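ECL CdiI (PDB 4NTQ) serves as the immunity protein of a contact-dependent growth inhibition system and is bound here to its cognate CdiA toxin, a ribosomal RNase. Local coordinates at residues I23-Y28 and W129-N134; H61-V66 and T79-F84. All blocks are in the same frame, centred on the assembly; numbering follows the deposited sequence.

Contact 1: residues I23-Y28 and W129-N134; sequences IVINDY and WHTDLN
One face of the Y28 ring receives the indole of W129, whose NE1 stands 3.1 Å above the ring plane and over its centre. Seen from the tryptophan, the phenol lies on one face of the indole, with Y28 CE2 offset toward the rim. The Y28 ring and the five-membered ring of W129 form an oblique aromatic pair, centroids 3.8 Å apart and planes tilted by 35°. Two torsions bring the rings together: Y28 CG is anti to its backbone N (chi1 180°), whereas W129 CG is anti to its carbonyl carbon. The side chain of I25 crosses that of W129 at about a right angle; I25 CG2 lies 3.9 Å from W129 CB and 4.1 Å from T131 CB. A type II' turn from I25 to Y28, closed by Y28 N to I25 O at 2.9 Å, sets I25 and Y28 both against W129. The phenol hydroxyl is hydrogen-bonded to E30 and weakly to R222 of the toxin chain, which also packs on W129. The turn is the two-residue tip of the beta hairpin of strands 16-25 and 28-35, and strand 129-132 passes it at 72° to strand 23-25 before helix 133-144 begins, with D132 as N-cap.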
loop_
_atom_site.group_PDB
_atom_site.type_symbol
_atom_site.label_atom_id
_atom_site.label_comp_id
_atom_site.label_asym_id
_atom_site.label_seq_id
_atom_site.Cartn_x
_atom_site.Cartn_y
_atom_site.Cartn_z
ATOM N N ILE B 23 -3.486 -0.475 -9.598
ATOM C CA ILE B 23 -4.505 -1.289 -8.997
ATOM C C ILE B 23 -5.867 -0.748 -9.435
ATOM O O ILE B 23 -6.100 0.455 -9.415
ATOM C CB ILE B 23 -4.358 -1.354 -7.470
ATOM C CG1 ILE B 23 -5.396 -2.306 -6.888
ATOM C CG2 ILE B 23 -4.501 0.027 -6.839
ATOM C CD1 ILE B 23 -5.256 -2.523 -5.388
ATOM N N VAL B 24 -6.743 -1.657 -9.855
ATOM C CA VAL B 24 -8.094 -1.319 -10.286
ATOM C C VAL B 24 -9.104 -1.981 -9.375
ATOM O O VAL B 24 -9.076 -3.199 -9.193
ATOM C CB VAL B 24 -8.400 -1.858 -11.695
ATOM C CG1 VAL B 24 -9.795 -1.422 -12.131
ATOM C CG2 VAL B 24 -7.352 -1.395 -12.676
ATOM N N ILE B 25 -9.993 -1.176 -8.815
ATOM C CA ILE B 25 -11.072 -1.665 -7.981
ATOM C C ILE B 25 -12.337 -1.107 -8.610
ATOM O O ILE B 25 -12.741 0.012 -8.301
ATOM C CB ILE B 25 -10.945 -1.137 -6.546
ATOM C CG1 ILE B 25 -9.553 -1.431 -5.970
ATOM C CG2 ILE B 25 -11.998 -1.757 -5.650
ATOM C CD1 ILE B 25 -9.234 -0.613 -4.696
ATOM N N ASN B 26 -12.915 -1.859 -9.544
ATOM C CA ASN B 26 -14.101 -1.407 -10.279
ATOM C C ASN B 26 -13.870 -0.065 -11.000
ATOM O O ASN B 26 -13.095 -0.007 -11.958
ATOM C CB ASN B 26 -15.331 -1.370 -9.363
ATOM C CG ASN B 26 -16.596 -1.092 -10.111
ATOM O OD1 ASN B 26 -16.618 -1.135 -11.339
ATOM N ND2 ASN B 26 -17.665 -0.799 -9.381
ATOM N N ASP B 27 -14.523 1.008 -10.556
ATOM C CA ASP B 27 -14.353 2.307 -11.225
ATOM C C ASP B 27 -13.176 3.114 -10.674
ATOM O O ASP B 27 -12.841 4.170 -11.203
ATOM C CB ASP B 27 -15.648 3.136 -11.237
ATOM C CG ASP B 27 -16.294 3.259 -9.851
ATOM O OD1 ASP B 27 -15.759 2.678 -8.878
ATOM O OD2 ASP B 27 -17.358 3.920 -9.740
ATOM N N TYR B 28 -12.538 2.607 -9.621
ATOM C CA TYR B 28 -11.353 3.262 -9.087
ATOM C C TYR B 28 -10.062 2.622 -9.606
ATOM O O TYR B 28 -9.958 1.394 -9.728
ATOM C CB TYR B 28 -11.378 3.259 -7.559
ATOM C CG TYR B 28 -10.180 3.917 -6.903
ATOM C CD1 TYR B 28 -10.124 5.305 -6.742
ATOM C CD2 TYR B 28 -9.101 3.153 -6.434
ATOM C CE1 TYR B 28 -9.026 5.917 -6.131
ATOM C CE2 TYR B 28 -8.002 3.759 -5.821
ATOM C CZ TYR B 28 -7.969 5.142 -5.681
ATOM O OH TYR B 28 -6.883 5.750 -5.075
ATOM N N TRP B 129 -12.839 1.141 -0.683
ATOM C CA TRP B 129 -13.480 1.017 -1.985
ATOM C C TRP B 129 -14.174 -0.346 -2.025
ATOM O O TRP B 129 -13.950 -1.185 -1.151
ATOM C CB TRP B 129 -12.430 1.114 -3.102
ATOM C CG TRP B 129 -11.693 2.446 -3.173
ATOM C CD1 TRP B 129 -11.918 3.457 -4.067
ATOM C CD2 TRP B 129 -10.612 2.890 -2.336
ATOM N NE1 TRP B 129 -11.056 4.504 -3.831
ATOM C CE2 TRP B 129 -10.239 4.179 -2.781
ATOM C CE3 TRP B 129 -9.924 2.327 -1.261
ATOM C CZ2 TRP B 129 -9.209 4.914 -2.183
ATOM C CZ3 TRP B 129 -8.905 3.062 -0.659
ATOM C CH2 TRP B 129 -8.552 4.341 -1.128
ATOM N N HIS B 130 -15.003 -0.589 -3.033
ATOM C CA HIS B 130 -15.614 -1.898 -3.120
ATOM C C HIS B 130 -15.732 -2.452 -4.525
ATOM O O HIS B 130 -15.804 -1.711 -5.498
ATOM C CB HIS B 130 -16.970 -1.917 -2.426
ATOM C CG HIS B 130 -17.999 -1.049 -3.080
ATOM N ND1 HIS B 130 -18.150 0.289 -2.773
ATOM C CD2 HIS B 130 -18.951 -1.336 -3.998
ATOM C CE1 HIS B 130 -19.140 0.792 -3.489
ATOM N NE2 HIS B 130 -19.648 -0.174 -4.237
ATOM N N THR B 131 -15.733 -3.779 -4.601
ATOM C CA THR B 131 -15.964 -4.500 -5.836
ATOM C C THR B 131 -16.642 -5.827 -5.495
ATOM O O THR B 131 -16.695 -6.210 -4.333
ATOM C CB THR B 131 -14.644 -4.731 -6.602
ATOM O OG1 THR B 131 -14.935 -5.327 -7.858
ATOM C CG2 THR B 131 -13.679 -5.638 -5.821
ATOM N N ASP B 132 -17.169 -6.524 -6.497
ATOM C CA ASP B 132 -17.937 -7.741 -6.237
ATOM C C ASP B 132 -17.014 -8.958 -6.080
ATOM O O ASP B 132 -15.866 -8.935 -6.513
ATOM C CB ASP B 132 -18.949 -7.977 -7.355
ATOM C CG ASP B 132 -18.288 -8.399 -8.648
ATOM O OD1 ASP B 132 -17.319 -7.744 -9.069
ATOM O OD2 ASP B 132 -18.717 -9.401 -9.238
ATOM N N LEU B 133 -17.516 -10.014 -5.448
ATOM C CA LEU B 133 -16.733 -11.231 -5.238
ATOM C C LEU B 133 -16.255 -11.839 -6.544
ATOM O O LEU B 133 -15.092 -12.232 -6.651
ATOM C CB LEU B 133 -17.547 -12.270 -4.472
ATOM C CG LEU B 133 -16.807 -13.553 -4.119
ATOM C CD1 LEU B 133 -15.512 -13.194 -3.397
ATOM C CD2 LEU B 133 -17.692 -14.437 -3.248
ATOM N N ASN B 134 -17.144 -11.918 -7.538
ATOM C CA ASN B 134 -16.783 -12.511 -8.826
ATOM C C ASN B 134 -15.551 -11.873 -9.451
ATOM O O ASN B 134 -14.745 -12.552 -10.093
ATOM C CB ASN B 134 -17.945 -12.435 -9.824
ATOM C CG ASN B 134 -18.964 -13.547 -9.630
ATOM O OD1 ASN B 134 -18.638 -14.639 -9.163
ATOM N ND2 ASN B 134 -20.205 -13.273 -10.004
#

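Contact 2: residues H61-V66 and T79-F84; sequences HSALAV and TWVLYF
Strands 61-65 and 79-84 run antiparallel at 162°, their axes approaching to 4.5 Å, and four backbone hydrogen bonds join the hydrogen-bonded pairs S62-L82 and L64-W80. The straightest is W80 N to L64 O, 2.9 Å long with 169° at the hydrogen, although its donor sits 31° above the carbonyl plane. On the face carrying S62, L64, W80 and L82, the leucine side chains cross obliquely and touch tip to tip, CD1 of L64 to CD1 of L82 at 3.9 Å. V66 CG2 comes to the W80 indole at its edge, 3.9 Å from W80 CD1. At the far end S62 OG approaches the F84 ring edge in plane, 3.7 Å from CE2, while its hydrogen bond goes to S51 O. Across the other face H61 CB rests 3.8 Å from Y83 CD1; the imidazole, with CG in the crowded position between N and carbonyl carbon, reaches N110 O through NE2. L64 and L82, with V66 just past the strand, touch strand 2-6 of the sheet that also holds 16-25 and 28-35. The alternation of pair types marks antiparallel pairing; being consecutive along the chain, strands 61-65 and 76-85 form a beta hairpin at the edge of a four-stranded sheet.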
loop_
_atom_site.group_PDB
_atom_site.type_symbol
_atom_site.label_atom_id
_atom_site.label_comp_id
_atom_site.label_asym_id
_atom_site.label_seq_id
_atom_site.Cartn_x
_atom_site.Cartn_y
_atom_site.Cartn_z
ATOM N N HIS B 61 -10.079 -12.189 5.109
ATOM C CA HIS B 61 -9.422 -11.125 4.369
ATOM C C HIS B 61 -8.236 -11.619 3.567
ATOM O O HIS B 61 -7.696 -12.687 3.839
ATOM C CB HIS B 61 -8.980 -9.992 5.300
ATOM C CG HIS B 61 -8.154 -10.447 6.466
ATOM N ND1 HIS B 61 -8.687 -10.646 7.727
ATOM C CD2 HIS B 61 -6.835 -10.739 6.563
ATOM C CE1 HIS B 61 -7.729 -11.039 8.548
ATOM N NE2 HIS B 61 -6.598 -11.108 7.869
ATOM N N SER B 62 -7.837 -10.828 2.573
ATOM C CA SER B 62 -6.656 -11.110 1.753
ATOM C C SER B 62 -5.797 -9.863 1.623
ATOM O O SER B 62 -6.205 -8.872 1.006
ATOM C CB SER B 62 -7.067 -11.572 0.355
ATOM O OG SER B 62 -7.477 -12.926 0.387
ATOM N N ALA B 63 -4.615 -9.900 2.214
ATOM C CA ALA B 63 -3.720 -8.765 2.107
ATOM C C ALA B 63 -2.825 -8.953 0.908
ATOM O O ALA B 63 -2.138 -9.983 0.812
ATOM C CB ALA B 63 -2.893 -8.631 3.355
ATOM N N LEU B 64 -2.847 -7.964 0.006
ATOM C CA LEU B 64 -2.019 -7.959 -1.202
ATOM C C LEU B 64 -0.902 -6.937 -1.060
ATOM O O LEU B 64 -1.153 -5.737 -1.177
ATOM C CB LEU B 64 -2.850 -7.555 -2.427
ATOM C CG LEU B 64 -4.143 -8.317 -2.696
ATOM C CD1 LEU B 64 -4.873 -7.751 -3.911
ATOM C CD2 LEU B 64 -3.858 -9.779 -2.899
ATOM N N ALA B 65 0.324 -7.400 -0.834
ATOM C CA ALA B 65 1.459 -6.497 -0.668
ATOM C C ALA B 65 1.835 -5.840 -1.998
ATOM O O ALA B 65 1.877 -6.499 -3.035
ATOM C CB ALA B 65 2.658 -7.241 -0.103
ATOM N N VAL B 66 2.099 -4.540 -1.972
ATOM C CA VAL B 66 2.569 -3.872 -3.180
ATOM C C VAL B 66 3.924 -3.210 -2.938
ATOM O O VAL B 66 4.352 -2.314 -3.674
ATOM C CB VAL B 66 1.537 -2.901 -3.728
ATOM C CG1 VAL B 66 0.282 -3.683 -4.143
ATOM C CG2 VAL B 66 1.230 -1.842 -2.702
ATOM N N THR B 79 0.131 -2.266 1.519
ATOM C CA THR B 79 -0.737 -3.359 1.133
ATOM C C THR B 79 -2.087 -2.831 0.710
ATOM O O THR B 79 -2.489 -1.729 1.093
ATOM C CB THR B 79 -0.993 -4.306 2.305
ATOM O OG1 THR B 79 -1.760 -3.614 3.296
ATOM C CG2 THR B 79 0.325 -4.800 2.917
ATOM N N TRP B 80 -2.781 -3.627 -0.092
ATOM C CA TRP B 80 -4.194 -3.413 -0.335
ATOM C C TRP B 80 -4.891 -4.629 0.245
ATOM O O TRP B 80 -4.502 -5.765 -0.042
ATOM C CB TRP B 80 -4.470 -3.196 -1.824
ATOM C CG TRP B 80 -3.929 -1.834 -2.262
ATOM C CD1 TRP B 80 -2.623 -1.509 -2.481
ATOM C CD2 TRP B 80 -4.679 -0.618 -2.445
ATOM N NE1 TRP B 80 -2.514 -0.177 -2.812
ATOM C CE2 TRP B 80 -3.758 0.389 -2.803
ATOM C CE3 TRP B 80 -6.041 -0.288 -2.351
ATOM C CZ2 TRP B 80 -4.151 1.702 -3.068
ATOM C CZ3 TRP B 80 -6.430 1.012 -2.617
ATOM C CH2 TRP B 80 -5.486 1.995 -2.964
ATOM N N VAL B 81 -5.888 -4.377 1.091
ATOM C CA VAL B 81 -6.500 -5.407 1.914
ATOM C C VAL B 81 -7.949 -5.636 1.527
ATOM O O VAL B 81 -8.741 -4.690 1.484
ATOM C CB VAL B 81 -6.439 -4.998 3.395
ATOM C CG1 VAL B 81 -7.234 -5.959 4.246
ATOM C CG2 VAL B 81 -4.988 -4.923 3.858
ATOM N N LEU B 82 -8.292 -6.891 1.242
ATOM C CA LEU B 82 -9.634 -7.241 0.776
ATOM C C LEU B 82 -10.397 -7.895 1.917
ATOM O O LEU B 82 -9.899 -8.828 2.545
ATOM C CB LEU B 82 -9.563 -8.200 -0.414
ATOM C CG LEU B 82 -9.248 -7.629 -1.802
ATOM C CD1 LEU B 82 -7.980 -6.791 -1.836
ATOM C CD2 LEU B 82 -9.150 -8.748 -2.803
ATOM N N TYR B 83 -11.593 -7.395 2.207
ATOM C CA TYR B 83 -12.407 -7.993 3.244
ATOM C C TYR B 83 -13.641 -8.567 2.586
ATOM O O TYR B 83 -14.321 -7.870 1.852
ATOM C CB TYR B 83 -12.817 -6.949 4.283
ATOM C CG TYR B 83 -11.723 -6.465 5.210
ATOM C CD1 TYR B 83 -11.319 -7.235 6.302
ATOM C CD2 TYR B 83 -11.128 -5.211 5.032
ATOM C CE1 TYR B 83 -10.338 -6.789 7.172
ATOM C CE2 TYR B 83 -10.126 -4.741 5.913
ATOM C CZ TYR B 83 -9.741 -5.546 6.971
ATOM O OH TYR B 83 -8.771 -5.118 7.838
ATOM N N PHE B 84 -13.927 -9.831 2.837
ATOM C CA PHE B 84 -15.057 -10.492 2.188
ATOM C C PHE B 84 -16.328 -10.518 3.032
ATOM O O PHE B 84 -16.317 -11.004 4.163
ATOM C CB PHE B 84 -14.667 -11.906 1.798
ATOM C CG PHE B 84 -13.449 -11.962 0.939
ATOM C CD1 PHE B 84 -13.538 -11.671 -0.418
ATOM C CD2 PHE B 84 -12.213 -12.286 1.478
ATOM C CE1 PHE B 84 -12.418 -11.710 -1.235
ATOM C CE2 PHE B 84 -11.069 -12.321 0.669
ATOM C CZ PHE B 84 -11.178 -12.033 -0.697
#

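Overall arrangement
Contact 2 is nested along the chain inside the loop closed by contact 1, and their centres lie about 12 Å apart. Both reach the four-stranded antiparallel sheet: contact 2 pairs strand 61-65 at one edge with its neighbour 76-85, and contact 1 brings the turn after strand 16-25 of the other sheet against edge strand 129-132. W80 physically connects them, its ring meeting that of W129 at about 50° and its CG lying 3.5 Å from I23 CD1. Side chains from both sheets thus pack around one tryptophan. R222 of the toxin chain packs on both W80 and W129, so this junction also forms part of the toxin-immunity interface.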